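Long-range contact in Thiol:disulfide interchange protein dsbA-like (Escherichia coli, PDB 3C7M), which transfers its disulfide bond to other proteins and, with DsbI, forms an essential disulfide bond in the arylsulfate sulfotransferase AssT: residues 69-81 with 90-102. Sequence-based numbering, arbitrary orientation.
Sequences SEVFAVLINKDKA and NSQFKKAKFAYYA
Helix segments 69-81 and 92-102 run roughly antiparallel at 153°, with axes 8.5 Å apart and Leu75 CA 4.9 Å from Phe93 CA. Both carboxylate oxygens of Asp79 bind the first backbone N-H groups of helix 92-102. Asp79 OD1 accepts a hydrogen bond from Gln92 N (3.0 Å) through its syn lone pair. Phe93 N donates to Asp79 OD2 at 2.9 Å, also on the syn side. Ser91 OG donates to the same OD2 from above the carboxylate plane and accepts from Lys94 N as an N-cap. Three protein hydrogen bonds and one from water grip the carboxylate at this helix N-terminus, probably favouring its negative charge. Lys78 NZ bonds Gln92 OE1 at 2.8 Å, and a water links that oxygen to Asp79 OD1.

The rest is apolar. Leu75 CD1 presses tightly on Ala96 CB (3.4 Å). Phe93 CG lies anti to the backbone N (chi1 163°), placing the ring as a knob among Phe72, Leu75, Ile76 and Asp79. Ile76 CG1 lies over one face, off toward the rim, in a CH-pi contact. The ring's edge meets the face of Phe72 in an offset edge-to-face pair. Phe72 is a knob among Phe93, Ala96, Lys97 and Tyr100.

The pair belongs to the helical part of the DsbA-like fold. Phe93 and Lys97 rest on Phe25 of strand 20-25, Val71 touches helix 132-139, and Tyr100 stacks on Phe120 of helix 117-128.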
ATOM      1  N   SER A  69      -1.495   2.324   9.358  1.00  7.17           N
ATOM      2  CA  SER A  69      -0.115   1.900   9.108  1.00  7.40           C
ATOM      3  C   SER A  69       0.311   0.753  10.027  1.00  7.59           C
ATOM      4  O   SER A  69       0.911  -0.219   9.570  1.00  7.72           O
ATOM      5  CB  SER A  69       0.855   3.075   9.235  1.00  7.36           C
ATOM      6  OG  SER A  69       0.726   3.939   8.118  1.00  9.19           O
ATOM      7  N   GLU A  70      -0.011   0.859  11.316  1.00  7.44           N
ATOM      8  CA  GLU A  70       0.323  -0.200  12.275  1.00  8.16           C
ATOM      9  C   GLU A  70      -0.334  -1.520  11.906  1.00  7.76           C
ATOM     10  O   GLU A  70       0.323  -2.565  11.873  1.00  7.57           O
ATOM     11  CB  GLU A  70      -0.094   0.199  13.685  1.00  8.63           C
ATOM     12  CG  GLU A  70       0.671   1.396  14.230  1.00 10.72           C
ATOM     13  CD  GLU A  70       0.198   1.814  15.612  1.00 16.12           C
ATOM     14  OE1 GLU A  70      -1.002   1.633  15.924  1.00 17.90           O
ATOM     15  OE2 GLU A  70       1.035   2.329  16.388  1.00 19.86           O
ATOM     16  N   VAL A  71      -1.630  -1.472  11.611  1.00  7.69           N
ATOM     17  CA  VAL A  71      -2.356  -2.695  11.269  1.00  7.54           C
ATOM     18  C   VAL A  71      -1.756  -3.312  10.005  1.00  7.60           C
ATOM     19  O   VAL A  71      -1.459  -4.505   9.968  1.00  8.17           O
ATOM     20  CB  VAL A  71      -3.873  -2.425  11.119  1.00  7.47           C
ATOM     21  CG1 VAL A  71      -4.583  -3.622  10.511  1.00  8.48           C
ATOM     22  CG2 VAL A  71      -4.490  -2.064  12.482  1.00  9.18           C
ATOM     23  N   PHE A  72      -1.550  -2.491   8.977  1.00  7.83           N
ATOM     24  CA  PHE A  72      -1.011  -3.002   7.718  1.00  7.35           C
ATOM     25  C   PHE A  72       0.410  -3.539   7.858  1.00  7.89           C
ATOM     26  O   PHE A  72       0.722  -4.572   7.272  1.00  8.58           O
ATOM     27  CB  PHE A  72      -1.057  -1.945   6.612  1.00  7.60           C
ATOM     28  CG  PHE A  72      -2.449  -1.490   6.234  1.00  6.97           C
ATOM     29  CD1 PHE A  72      -3.547  -2.361   6.281  1.00  7.35           C
ATOM     30  CD2 PHE A  72      -2.645  -0.191   5.781  1.00  7.63           C
ATOM     31  CE1 PHE A  72      -4.822  -1.919   5.920  1.00  7.57           C
ATOM     32  CE2 PHE A  72      -3.916   0.256   5.409  1.00  8.46           C
ATOM     33  CZ  PHE A  72      -5.001  -0.606   5.467  1.00  7.18           C
ATOM     34  N   ALA A  73       1.258  -2.852   8.631  1.00  7.92           N
ATOM     35  CA  ALA A  73       2.635  -3.311   8.843  1.00  8.01           C
ATOM     36  C   ALA A  73       2.643  -4.665   9.541  1.00  8.69           C
ATOM     37  O   ALA A  73       3.405  -5.567   9.173  1.00  9.05           O
ATOM     38  CB  ALA A  73       3.446  -2.289   9.644  1.00  8.76           C
ATOM     39  N   VAL A  74       1.783  -4.815  10.541  1.00  8.45           N
ATOM     40  CA  VAL A  74       1.687  -6.099  11.245  1.00  8.42           C
ATOM     41  C   VAL A  74       1.243  -7.197  10.278  1.00  8.86           C
ATOM     42  O   VAL A  74       1.868  -8.258  10.194  1.00  9.67           O
ATOM     43  CB  VAL A  74       0.752  -6.010  12.467  1.00  8.37           C
ATOM     44  CG1 VAL A  74       0.318  -7.404  12.928  1.00  7.91           C
ATOM     45  CG2 VAL A  74       1.448  -5.254  13.600  1.00  8.06           C
ATOM     46  N   LEU A  75       0.189  -6.928   9.513  1.00  9.02           N
ATOM     47  CA  LEU A  75      -0.400  -7.982   8.691  1.00  9.36           C
ATOM     48  C   LEU A  75       0.447  -8.345   7.479  1.00  9.73           C
ATOM     49  O   LEU A  75       0.516  -9.514   7.114  1.00  9.83           O
ATOM     50  CB  LEU A  75      -1.839  -7.637   8.295  1.00  9.46           C
ATOM     51  CG  LEU A  75      -2.790  -7.457   9.488  1.00  9.60           C
ATOM     52  CD1 LEU A  75      -4.145  -6.966   9.027  1.00 10.91           C
ATOM     53  CD2 LEU A  75      -2.929  -8.737  10.336  1.00  9.86           C
ATOM     54  N   ILE A  76       1.106  -7.354   6.881  1.00  9.90           N
ATOM     55  CA  ILE A  76       2.036  -7.622   5.771  1.00 10.63           C
ATOM     56  C   ILE A  76       3.185  -8.503   6.236  1.00 11.34           C
ATOM     57  O   ILE A  76       3.540  -9.468   5.568  1.00 11.76           O
ATOM     58  CB  ILE A  76       2.568  -6.322   5.112  1.00 10.64           C
ATOM     59  CG1 ILE A  76       1.469  -5.711   4.255  1.00 11.28           C
ATOM     60  CG2 ILE A  76       3.786  -6.617   4.221  1.00 11.73           C
ATOM     61  CD1 ILE A  76       1.748  -4.280   3.826  1.00 10.46           C
ATOM     62  N   ASN A  77       3.756  -8.173   7.385  1.00 12.08           N
ATOM     63  CA  ASN A  77       4.837  -8.992   7.935  1.00 13.00           C
ATOM     64  C   ASN A  77       4.405 -10.418   8.261  1.00 13.51           C
ATOM     65  O   ASN A  77       5.142 -11.367   7.989  1.00 13.70           O
ATOM     66  CB  ASN A  77       5.498  -8.288   9.114  1.00 13.31           C
ATOM     67  CG  ASN A  77       6.537  -7.271   8.657  1.00 14.74           C
ATOM     68  OD1 ASN A  77       7.657  -7.639   8.278  1.00 17.32           O
ATOM     69  ND2 ASN A  77       6.166  -5.991   8.661  1.00 14.67           N
ATOM     70  N   LYS A  78       3.200 -10.569   8.802  1.00 13.50           N
ATOM     71  CA  LYS A  78       2.647 -11.893   9.057  1.00 14.10           C
ATOM     72  C   LYS A  78       2.451 -12.678   7.754  1.00 14.41           C
ATOM     73  O   LYS A  78       2.905 -13.823   7.649  1.00 14.20           O
ATOM     74  CB  LYS A  78       1.347 -11.797   9.848  1.00 14.18           C
ATOM     75  CG  LYS A  78       0.928 -13.110  10.472  1.00 16.45           C
ATOM     76  CD  LYS A  78      -0.220 -12.892  11.429  1.00 18.56           C
ATOM     77  CE  LYS A  78      -0.622 -14.178  12.133  1.00 19.76           C
ATOM     78  NZ  LYS A  78      -1.346 -15.098  11.228  1.00 20.44           N
ATOM     79  N   ASP A  79       1.805 -12.064   6.759  1.00 14.57           N
ATOM     80  CA  ASP A  79       1.585 -12.725   5.458  1.00 14.97           C
ATOM     81  C   ASP A  79       2.913 -13.144   4.816  1.00 15.95           C
ATOM     82  O   ASP A  79       3.066 -14.288   4.372  1.00 16.20           O
ATOM     83  CB  ASP A  79       0.808 -11.820   4.489  1.00 14.84           C
ATOM     84  CG  ASP A  79      -0.660 -11.646   4.871  0.80 14.28           C
ATOM     85  OD1 ASP A  79      -1.237 -12.514   5.564  0.80 14.27           O
ATOM     86  OD2 ASP A  79      -1.241 -10.621   4.447  0.80 13.09           O
ATOM     87  N   LYS A  80       3.867 -12.219   4.788  1.00 16.53           N
ATOM     88  CA  LYS A  80       5.203 -12.481   4.238  1.00 17.77           C
ATOM     89  C   LYS A  80       5.911 -13.647   4.940  1.00 18.20           C
ATOM     90  O   LYS A  80       6.489 -14.515   4.275  1.00 18.38           O
ATOM     91  CB  LYS A  80       6.063 -11.215   4.277  1.00 17.88           C
ATOM     92  CG  LYS A  80       5.783 -10.255   3.137  1.00 19.84           C
ATOM     93  N   ALA A  81       5.835 -13.678   6.270  1.00 18.65           N
ATOM     94  CA  ALA A  81       6.448 -14.750   7.061  1.00 19.43           C
ATOM     95  C   ALA A  81       5.825 -16.114   6.768  1.00 19.93           C
ATOM     96  O   ALA A  81       6.501 -17.144   6.875  1.00 20.67           O
ATOM     97  CB  ALA A  81       6.363 -14.441   8.549  1.00 19.42           C
ATOM     98  N   ASN A  90      -6.218 -15.810   1.260  1.00 18.67           N
ATOM     99  CA  ASN A  90      -5.850 -15.986   2.662  1.00 18.14           C
ATOM    100  C   ASN A  90      -4.990 -14.854   3.236  1.00 16.97           C
ATOM    101  O   ASN A  90      -4.572 -14.932   4.389  1.00 17.30           O
ATOM    102  CB  ASN A  90      -5.138 -17.327   2.878  1.00 18.84           C
ATOM    103  CG  ASN A  90      -6.005 -18.522   2.512  0.75 20.32           C
ATOM    104  OD1 ASN A  90      -7.165 -18.618   2.919  0.75 22.37           O
ATOM    105  ND2 ASN A  90      -5.436 -19.445   1.743  0.75 22.98           N
ATOM    106  N   SER A  91      -4.716 -13.817   2.446  1.00 15.15           N
ATOM    107  CA  SER A  91      -3.926 -12.678   2.941  1.00 13.50           C
ATOM    108  C   SER A  91      -4.706 -11.871   3.970  1.00 12.75           C
ATOM    109  O   SER A  91      -5.795 -11.362   3.682  1.00 12.71           O
ATOM    110  CB  SER A  91      -3.470 -11.776   1.793  1.00 13.48           C
ATOM    111  OG  SER A  91      -3.017 -10.503   2.255  1.00 13.23           O
ATOM    112  N   GLN A  92      -4.152 -11.780   5.174  1.00 12.04           N
ATOM    113  CA  GLN A  92      -4.759 -10.981   6.235  1.00 11.41           C
ATOM    114  C   GLN A  92      -4.674  -9.485   5.925  1.00 10.95           C
ATOM    115  O   GLN A  92      -5.614  -8.736   6.203  1.00 10.00           O
ATOM    116  CB  GLN A  92      -4.132 -11.319   7.584  1.00 11.95           C
ATOM    117  CG  GLN A  92      -4.520 -12.715   8.072  1.00 12.37           C
ATOM    118  CD  GLN A  92      -3.908 -13.055   9.412  1.00 14.39           C
ATOM    119  OE1 GLN A  92      -2.724 -13.388   9.500  1.00 15.60           O
ATOM    120  NE2 GLN A  92      -4.714 -12.985  10.467  1.00 14.49           N
ATOM    121  N   PHE A  93      -3.564  -9.058   5.331  1.00 10.16           N
ATOM    122  CA  PHE A  93      -3.432  -7.661   4.909  1.00  9.75           C
ATOM    123  C   PHE A  93      -4.551  -7.296   3.942  1.00  9.94           C
ATOM    124  O   PHE A  93      -5.214  -6.271   4.114  1.00 10.24           O
ATOM    125  CB  PHE A  93      -2.064  -7.396   4.270  1.00  9.66           C
ATOM    126  CG  PHE A  93      -2.011  -6.129   3.458  1.00  9.78           C
ATOM    127  CD1 PHE A  93      -1.992  -4.887   4.085  1.00 10.06           C
ATOM    128  CD2 PHE A  93      -1.989  -6.179   2.067  1.00  9.68           C
ATOM    129  CE1 PHE A  93      -1.942  -3.717   3.348  1.00 10.32           C
ATOM    130  CE2 PHE A  93      -1.934  -5.011   1.315  1.00  9.10           C
ATOM    131  CZ  PHE A  93      -1.915  -3.773   1.956  1.00  8.95           C
ATOM    132  N   LYS A  94      -4.763  -8.138   2.928  1.00 10.20           N
ATOM    133  CA  LYS A  94      -5.795  -7.889   1.933  1.00 10.61           C
ATOM    134  C   LYS A  94      -7.173  -7.724   2.582  1.00  9.99           C
ATOM    135  O   LYS A  94      -7.926  -6.805   2.245  1.00 10.49           O
ATOM    136  CB  LYS A  94      -5.820  -9.019   0.910  1.00 11.00           C
ATOM    137  CG  LYS A  94      -6.827  -8.806  -0.186  1.00 12.71           C
ATOM    138  CD  LYS A  94      -6.680  -9.841  -1.287  1.00 14.68           C
ATOM    139  CE  LYS A  94      -7.919  -9.838  -2.162  1.00 17.82           C
ATOM    140  NZ  LYS A  94      -7.666 -10.606  -3.417  1.00 20.32           N
ATOM    141  N   LYS A  95      -7.475  -8.589   3.541  1.00  9.87           N
ATOM    142  CA  LYS A  95      -8.761  -8.541   4.222  1.00  9.64           C
ATOM    143  C   LYS A  95      -8.932  -7.236   4.988  1.00  9.36           C
ATOM    144  O   LYS A  95      -9.983  -6.592   4.899  1.00  9.44           O
ATOM    145  CB  LYS A  95      -8.909  -9.736   5.157  1.00 10.05           C
ATOM    146  CG  LYS A  95      -9.056 -11.061   4.421  1.00 11.25           C
ATOM    147  CD  LYS A  95      -9.158 -12.229   5.383  1.00 15.82           C
ATOM    148  CE  LYS A  95      -9.266 -13.554   4.637  1.00 19.29           C
ATOM    149  NZ  LYS A  95      -9.289 -14.699   5.600  1.00 22.02           N
ATOM    150  N   ALA A  96      -7.902  -6.844   5.737  1.00  9.12           N
ATOM    151  CA  ALA A  96      -7.969  -5.590   6.479  1.00  8.96           C
ATOM    152  C   ALA A  96      -8.073  -4.386   5.548  1.00  9.22           C
ATOM    153  O   ALA A  96      -8.870  -3.473   5.793  1.00  8.72           O
ATOM    154  CB  ALA A  96      -6.772  -5.439   7.409  1.00  8.96           C
ATOM    155  N   LYS A  97      -7.274  -4.387   4.477  1.00  9.57           N
ATOM    156  CA  LYS A  97      -7.249  -3.264   3.544  1.00 10.54           C
ATOM    157  C   LYS A  97      -8.624  -3.025   2.932  1.00 10.01           C
ATOM    158  O   LYS A  97      -9.119  -1.902   2.920  1.00  9.52           O
ATOM    159  CB  LYS A  97      -6.204  -3.492   2.452  1.00 11.11           C
ATOM    160  CG  LYS A  97      -6.134  -2.364   1.422  1.00 12.59           C
ATOM    161  CD  LYS A  97      -5.068  -2.609   0.341  1.00 13.28           C
ATOM    162  CE  LYS A  97      -5.210  -3.970  -0.316  1.00 16.10           C
ATOM    163  NZ  LYS A  97      -4.495  -4.048  -1.640  1.00 19.37           N
ATOM    164  N   PHE A  98      -9.261  -4.090   2.463  1.00 10.02           N
ATOM    165  CA  PHE A  98     -10.574  -3.906   1.864  1.00 10.46           C
ATOM    166  C   PHE A  98     -11.667  -3.605   2.875  1.00 10.37           C
ATOM    167  O   PHE A  98     -12.635  -2.906   2.539  1.00 10.96           O
ATOM    168  CB  PHE A  98     -10.922  -5.042   0.911  1.00 11.03           C
ATOM    169  CG  PHE A  98     -10.237  -4.908  -0.412  1.00 11.67           C
ATOM    170  CD1 PHE A  98     -10.670  -3.957  -1.335  1.00 12.01           C
ATOM    171  CD2 PHE A  98      -9.130  -5.684  -0.715  1.00 13.37           C
ATOM    172  CE1 PHE A  98     -10.020  -3.804  -2.548  1.00 12.22           C
ATOM    173  CE2 PHE A  98      -8.484  -5.545  -1.935  1.00 13.55           C
ATOM    174  CZ  PHE A  98      -8.937  -4.610  -2.852  1.00 12.52           C
ATOM    175  N   ALA A  99     -11.497  -4.084   4.106  1.00 10.17           N
ATOM    176  CA  ALA A  99     -12.433  -3.744   5.175  1.00  9.75           C
ATOM    177  C   ALA A  99     -12.392  -2.243   5.456  1.00  9.44           C
ATOM    178  O   ALA A  99     -13.442  -1.615   5.636  1.00 10.08           O
ATOM    179  CB  ALA A  99     -12.128  -4.534   6.433  1.00 10.33           C
ATOM    180  N   TYR A 100     -11.188  -1.669   5.494  1.00  9.21           N
ATOM    181  CA  TYR A 100     -11.064  -0.227   5.707  1.00  8.64           C
ATOM    182  C   TYR A 100     -11.596   0.575   4.536  1.00  8.94           C
ATOM    183  O   TYR A 100     -12.269   1.577   4.737  1.00  9.07           O
ATOM    184  CB  TYR A 100      -9.618   0.184   6.016  1.00  8.61           C
ATOM    185  CG  TYR A 100      -9.194  -0.187   7.416  1.00  8.10           C
ATOM    186  CD1 TYR A 100      -9.949   0.202   8.521  1.00  7.92           C
ATOM    187  CD2 TYR A 100      -8.033  -0.917   7.636  1.00  8.23           C
ATOM    188  CE1 TYR A 100      -9.558  -0.141   9.819  1.00  8.16           C
ATOM    189  CE2 TYR A 100      -7.634  -1.263   8.916  1.00  8.23           C
ATOM    190  CZ  TYR A 100      -8.399  -0.869  10.009  1.00  8.07           C
ATOM    191  OH  TYR A 100      -7.992  -1.223  11.281  1.00  8.37           O
ATOM    192  N   TYR A 101     -11.293   0.146   3.315  1.00  8.87           N
ATOM    193  CA  TYR A 101     -11.820   0.849   2.159  1.00  9.04           C
ATOM    194  C   TYR A 101     -13.353   0.832   2.177  1.00  9.60           C
ATOM    195  O   TYR A 101     -13.983   1.868   1.965  1.00  9.72           O
ATOM    196  CB  TYR A 101     -11.335   0.194   0.870  1.00  9.30           C
ATOM    197  CG  TYR A 101      -9.934   0.521   0.391  1.00  9.29           C
ATOM    198  CD1 TYR A 101      -9.364   1.793   0.563  1.00  9.85           C
ATOM    199  CD2 TYR A 101      -9.206  -0.438  -0.305  1.00  9.68           C
ATOM    200  CE1 TYR A 101      -8.079   2.076   0.070  1.00  9.76           C
ATOM    201  CE2 TYR A 101      -7.943  -0.171  -0.794  1.00  8.81           C
ATOM    202  CZ  TYR A 101      -7.384   1.085  -0.609  1.00  8.83           C
ATOM    203  OH  TYR A 101      -6.125   1.346  -1.112  1.00 11.54           O
ATOM    204  N   ALA A 102     -13.942  -0.336   2.438  1.00  9.21           N
ATOM    205  CA  ALA A 102     -15.408  -0.452   2.471  1.00  9.60           C
ATOM    206  C   ALA A 102     -16.003   0.405   3.583  1.00 10.24           C
ATOM    207  O   ALA A 102     -16.977   1.129   3.365  1.00 10.45           O
ATOM    208  CB  ALA A 102     -15.846  -1.902   2.607  1.00 10.12           C
TER
HETATM  209  O   HOH W   1      -1.227 -14.353   7.496  1.00 18.64           O